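Local coordinates for alcohol dehydrogenase (Escherichia coli, PDB 5VM2), which is an oxidoreductase of unknown specificity that probably oxidises alcohol groups with NAD or NADP as acceptor and belongs to the zinc-containing alcohol dehydrogenase family, at residues V151-V156 / G181-Q186; A160-D165 / K189-T194. All coordinates share one frame; numbering follows the deposited sequence.

Interaction 1 of 2, residues V151-V156 / G181-Q186. With MG (magnesium ion), chain C.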
loop_
_atom_site.group_PDB
_atom_site.type_symbol
_atom_site.label_atom_id
_atom_site.label_comp_id
_atom_site.label_asym_id
_atom_site.label_seq_id
_atom_site.Cartn_x
_atom_site.Cartn_y
_atom_site.Cartn_z
ATOM N N VAL A 151 -7.364 1.717 3.182
ATOM C CA VAL A 151 -6.904 3.085 2.968
ATOM C C VAL A 151 -5.389 3.117 2.803
ATOM O O VAL A 151 -4.854 3.901 2.009
ATOM C CB VAL A 151 -7.369 3.996 4.118
ATOM C CG1 VAL A 151 -6.614 5.331 4.083
ATOM C CG2 VAL A 151 -8.880 4.215 4.045
ATOM N N GLU A 152 -4.676 2.249 3.527
ATOM C CA GLU A 152 -3.214 2.279 3.476
ATOM C C GLU A 152 -2.668 2.027 2.074
ATOM O O GLU A 152 -1.908 2.871 1.569
ATOM C CB GLU A 152 -2.642 1.306 4.514
ATOM C CG GLU A 152 -1.199 1.589 4.907
ATOM C CD GLU A 152 -0.189 0.940 3.976
ATOM O OE1 GLU A 152 -0.608 0.194 3.064
ATOM O OE2 GLU A 152 1.025 1.173 4.162
ATOM N N PRO A 153 -2.987 0.918 1.394
ATOM C CA PRO A 153 -2.492 0.777 0.019
ATOM C C PRO A 153 -3.096 1.795 -0.931
ATOM O O PRO A 153 -2.418 2.225 -1.872
ATOM C CB PRO A 153 -2.881 -0.660 -0.363
ATOM C CG PRO A 153 -4.040 -0.989 0.536
ATOM C CD PRO A 153 -3.735 -0.282 1.825
ATOM N N ALA A 154 -4.348 2.207 -0.711
ATOM C CA ALA A 154 -4.912 3.277 -1.528
ATOM C C ALA A 154 -4.121 4.569 -1.352
ATOM O O ALA A 154 -3.916 5.318 -2.315
ATOM C CB ALA A 154 -6.383 3.492 -1.174
ATOM N N ALA A 155 -3.661 4.837 -0.129
ATOM C CA ALA A 155 -2.833 6.011 0.119
ATOM C C ALA A 155 -1.514 5.940 -0.637
ATOM O O ALA A 155 -0.977 6.979 -1.046
ATOM C CB ALA A 155 -2.577 6.161 1.620
ATOM N N VAL A 156 -0.968 4.734 -0.813
ATOM C CA VAL A 156 0.241 4.556 -1.617
ATOM C C VAL A 156 0.009 5.043 -3.043
ATOM O O VAL A 156 0.827 5.782 -3.609
ATOM C CB VAL A 156 0.683 3.082 -1.597
ATOM C CG1 VAL A 156 1.810 2.850 -2.593
ATOM C CG2 VAL A 156 1.098 2.664 -0.189
ATOM N N GLY A 181 -1.017 -1.126 -8.428
ATOM C CA GLY A 181 -1.347 -0.576 -9.734
ATOM C C GLY A 181 -2.805 -0.166 -9.842
ATOM O O GLY A 181 -3.132 0.850 -10.463
ATOM N N LEU A 182 -3.698 -0.949 -9.236
ATOM C CA LEU A 182 -5.115 -0.606 -9.235
ATOM C C LEU A 182 -5.391 0.589 -8.333
ATOM O O LEU A 182 -6.228 1.440 -8.663
ATOM C CB LEU A 182 -5.937 -1.824 -8.808
ATOM C CG LEU A 182 -5.792 -2.995 -9.782
ATOM C CD1 LEU A 182 -6.516 -4.225 -9.272
ATOM C CD2 LEU A 182 -6.302 -2.594 -11.160
ATOM N N MET A 183 -4.695 0.677 -7.194
ATOM C CA MET A 183 -4.792 1.871 -6.357
ATOM C C MET A 183 -4.319 3.109 -7.108
ATOM O O MET A 183 -4.949 4.169 -7.025
ATOM C CB MET A 183 -3.977 1.701 -5.076
ATOM C CG MET A 183 -4.480 0.617 -4.133
ATOM S SD MET A 183 -6.238 0.741 -3.785
ATOM C CE MET A 183 -6.411 -0.414 -2.422
ATOM N N THR A 184 -3.200 2.993 -7.829
ATOM C CA THR A 184 -2.686 4.122 -8.600
ATOM C C THR A 184 -3.664 4.528 -9.698
ATOM O O THR A 184 -3.889 5.721 -9.930
ATOM C CB THR A 184 -1.319 3.770 -9.191
ATOM O OG1 THR A 184 -0.437 3.351 -8.138
ATOM C CG2 THR A 184 -0.713 4.977 -9.904
ATOM N N LEU A 185 -4.271 3.542 -10.366
ATOM C CA LEU A 185 -5.289 3.817 -11.380
ATOM C C LEU A 185 -6.435 4.648 -10.812
ATOM O O LEU A 185 -6.814 5.679 -11.379
ATOM C CB LEU A 185 -5.800 2.492 -11.950
ATOM C CG LEU A 185 -7.164 2.412 -12.634
ATOM C CD1 LEU A 185 -7.157 3.227 -13.928
ATOM C CD2 LEU A 185 -7.525 0.939 -12.891
ATOM N N GLN A 186 -7.000 4.215 -9.686
ATOM C CA GLN A 186 -8.108 4.957 -9.098
ATOM C C GLN A 186 -7.659 6.331 -8.608
ATOM O O GLN A 186 -8.415 7.307 -8.699
ATOM C CB GLN A 186 -8.729 4.135 -7.973
ATOM C CG GLN A 186 -9.289 2.809 -8.466
ATOM C CD GLN A 186 -10.296 2.222 -7.516
ATOM O OE1 GLN A 186 -11.442 2.654 -7.475
ATOM N NE2 GLN A 186 -9.877 1.225 -6.743
HETATM MG MG MG C . 0.415 -1.472 2.536
HETATM O O HOH W 1 1.149 -1.165 0.801
#
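A154 and M183 bring helices 145-163 and 179-190 close together, with their CA atoms 5.0 Å apart. The contact is buried, and no hydrogen bond crosses it. M183 carries nearly all of it from its own side. Its CB and CG lie against the backbone of P153, with CG 3.5 Å from P153 O. The M183 side chain bends at chi2 (-50°), which brings the sulfur over A154. There M183 SD is 3.6 Å from A154 CA and 3.8 Å from A154 CB. The terminal methyl reaches on to the proline ring, where M183 CE is 3.8 Å from P153 CG. The P153 and M183 side chains lie side by side and point the same way. Helix 145-163 is kinked here, since N of E152 and N of P153 have no bond to the preceding turn. G181 is the third glycine of a GxGxxG sequence that runs from the turn before helix 179-190 into its first turn, consistent with a Rossmann-type dinucleotide fold. The E152 side chain leaves the backbone on the side away from helix 179-190, and its OE1 binds the magnesium ion at 2.0 Å. OE2 is hydrogen-bonded to Y293 OH, which helps fix the carboxylate. H65, E66 and a water 1.9 Å from the magnesium ion are the other ligands. The P153 side chain also touches E66.

Interaction 2 of 2, residues A160-D165 / K189-T194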
loop_
_atom_site.group_PDB
_atom_site.type_symbol
_atom_site.label_atom_id
_atom_site.label_comp_id
_atom_site.label_asym_id
_atom_site.label_seq_id
_atom_site.Cartn_x
_atom_site.Cartn_y
_atom_site.Cartn_z
ATOM N N ALA A 160 1.469 8.539 -5.043
ATOM C CA ALA A 160 2.133 8.483 -6.343
ATOM C C ALA A 160 1.492 9.453 -7.329
ATOM O O ALA A 160 2.184 10.252 -7.976
ATOM C CB ALA A 160 2.093 7.053 -6.887
ATOM N N ALA A 161 0.163 9.408 -7.448
ATOM C CA ALA A 161 -0.523 10.287 -8.390
ATOM C C ALA A 161 -0.324 11.753 -8.029
ATOM O O ALA A 161 -0.151 12.601 -8.915
ATOM C CB ALA A 161 -2.017 9.949 -8.441
ATOM N N MET A 162 -0.355 12.073 -6.734
ATOM C CA MET A 162 -0.168 13.457 -6.306
ATOM C C MET A 162 1.259 13.916 -6.572
ATOM O O MET A 162 1.481 15.023 -7.074
ATOM C CB MET A 162 -0.508 13.602 -4.823
ATOM C CG MET A 162 -1.972 13.393 -4.494
ATOM S SD MET A 162 -2.865 14.943 -4.580
ATOM C CE MET A 162 -4.287 14.561 -3.565
ATOM N N LEU A 163 2.239 13.071 -6.232
ATOM C CA LEU A 163 3.635 13.382 -6.529
ATOM C C LEU A 163 3.839 13.606 -8.019
ATOM O O LEU A 163 4.608 14.483 -8.423
ATOM C CB LEU A 163 4.542 12.251 -6.044
ATOM C CG LEU A 163 5.200 12.378 -4.673
ATOM C CD1 LEU A 163 6.365 11.416 -4.570
ATOM C CD2 LEU A 163 5.655 13.805 -4.433
ATOM N N ALA A 164 3.150 12.826 -8.847
ATOM C CA ALA A 164 3.302 12.914 -10.291
ATOM C C ALA A 164 2.569 14.104 -10.895
ATOM O O ALA A 164 2.751 14.370 -12.087
ATOM C CB ALA A 164 2.810 11.622 -10.950
ATOM N N ASP A 165 1.770 14.822 -10.106
ATOM C CA ASP A 165 0.959 15.941 -10.597
ATOM C C ASP A 165 0.017 15.487 -11.715
ATOM O O ASP A 165 -0.079 16.112 -12.773
ATOM C CB ASP A 165 1.848 17.101 -11.057
ATOM C CG ASP A 165 1.081 18.397 -11.215
ATOM O OD1 ASP A 165 0.042 18.557 -10.545
ATOM O OD2 ASP A 165 1.525 19.257 -12.009
ATOM N N LYS A 189 -7.583 8.543 -11.601
ATOM C CA LYS A 189 -8.946 8.948 -11.940
ATOM C C LYS A 189 -9.429 10.070 -11.031
ATOM O O LYS A 189 -10.052 11.035 -11.495
ATOM C CB LYS A 189 -9.894 7.752 -11.834
ATOM C CG LYS A 189 -9.636 6.650 -12.841
ATOM C CD LYS A 189 -10.945 6.126 -13.417
ATOM C CE LYS A 189 -11.747 5.367 -12.370
ATOM N NZ LYS A 189 -13.216 5.596 -12.499
ATOM N N CYS A 190 -9.155 9.966 -9.730
ATOM C CA CYS A 190 -9.600 10.992 -8.794
ATOM C C CYS A 190 -8.937 12.333 -9.075
ATOM O O CYS A 190 -9.517 13.379 -8.775
ATOM C CB CYS A 190 -9.315 10.552 -7.361
ATOM S SG CYS A 190 -10.366 9.191 -6.814
ATOM N N LEU A 191 -7.736 12.323 -9.644
ATOM C CA LEU A 191 -7.041 13.551 -10.010
ATOM C C LEU A 191 -7.401 14.035 -11.411
ATOM O O LEU A 191 -6.796 14.996 -11.898
ATOM C CB LEU A 191 -5.526 13.358 -9.886
ATOM C CG LEU A 191 -4.945 13.689 -8.508
ATOM C CD1 LEU A 191 -5.310 12.617 -7.487
ATOM C CD2 LEU A 191 -3.441 13.853 -8.591
ATOM N N GLY A 192 -8.370 13.402 -12.064
ATOM C CA GLY A 192 -8.947 13.936 -13.283
ATOM C C GLY A 192 -8.370 13.418 -14.583
ATOM O O GLY A 192 -8.818 13.855 -15.649
ATOM N N ALA A 193 -7.395 12.514 -14.539
ATOM C CA ALA A 193 -6.871 11.951 -15.777
ATOM C C ALA A 193 -7.963 11.156 -16.482
ATOM O O ALA A 193 -8.743 10.447 -15.842
ATOM C CB ALA A 193 -5.664 11.057 -15.490
ATOM N N THR A 194 -8.022 11.287 -17.811
ATOM C CA THR A 194 -9.061 10.657 -18.612
ATOM C C THR A 194 -8.543 9.579 -19.556
ATOM O O THR A 194 -9.353 8.819 -20.101
ATOM C CB THR A 194 -9.809 11.710 -19.443
ATOM O OG1 THR A 194 -8.896 12.336 -20.352
ATOM C CG2 THR A 194 -10.433 12.771 -18.539
#
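L191 meets A161 and M162 through one methyl, CD2. This methyl sits closest to the backbone, with L191 CD2 3.5 Å from A161 O. L191 CD2 also lies 4.0 Å from M162 CA. Two side chains border the same methyl more loosely: A161 CB and M162 SD are each 4.2 Å from L191 CD2. M162 bends at chi2 (-90°), and this turns its sulfur to the leucine. The M162 and L191 side chains cross at about a right angle. The contact is apolar, has no hydrogen bond across it and is only partly buried. V166 lies next to L191 and A193. Further out, both helices end in Schellman motifs. D165 has positive phi and closes helix 145-163, with D165 N hydrogen-bonded to M162 O at 3.1 Å. G192 plays the same part after helix 179-190, with G192 N 3.0 Å from K189 O. Its phi of 96° is a backbone angle that glycine takes up easily. Two lysines take up carbonyls at the first helix end: K263 NZ bonds A164 O, and K170 NZ bonds D165 O. From these ends the chain runs into parallel strands, 171-175 after one helix and 195-200 after the other. Helix 179-190 is the link of a right-handed beta-alpha-beta crossover between those strands, as in the Rossmann fold.

Overall arrangement
Both interactions join helix 145-163 to helix 179-190, and their centres are 11 Å apart. The spacing matches on the two helices. P153 and A154 are followed eight residues later by A161 and M162, and M183 is followed eight residues later by L191. The backbones lie farther apart at interaction 2, where the nearest CA pair, A161 CA and L191 CA, is 7.5 Å apart. Interaction 1 is the one next to the metal: M183 CE is 8.5 Å from the magnesium ion. L191 CD2 is 19.3 Å from the magnesium ion. The ion's histidine and glutamate ligands suggest the place of the catalytic zinc in relatives.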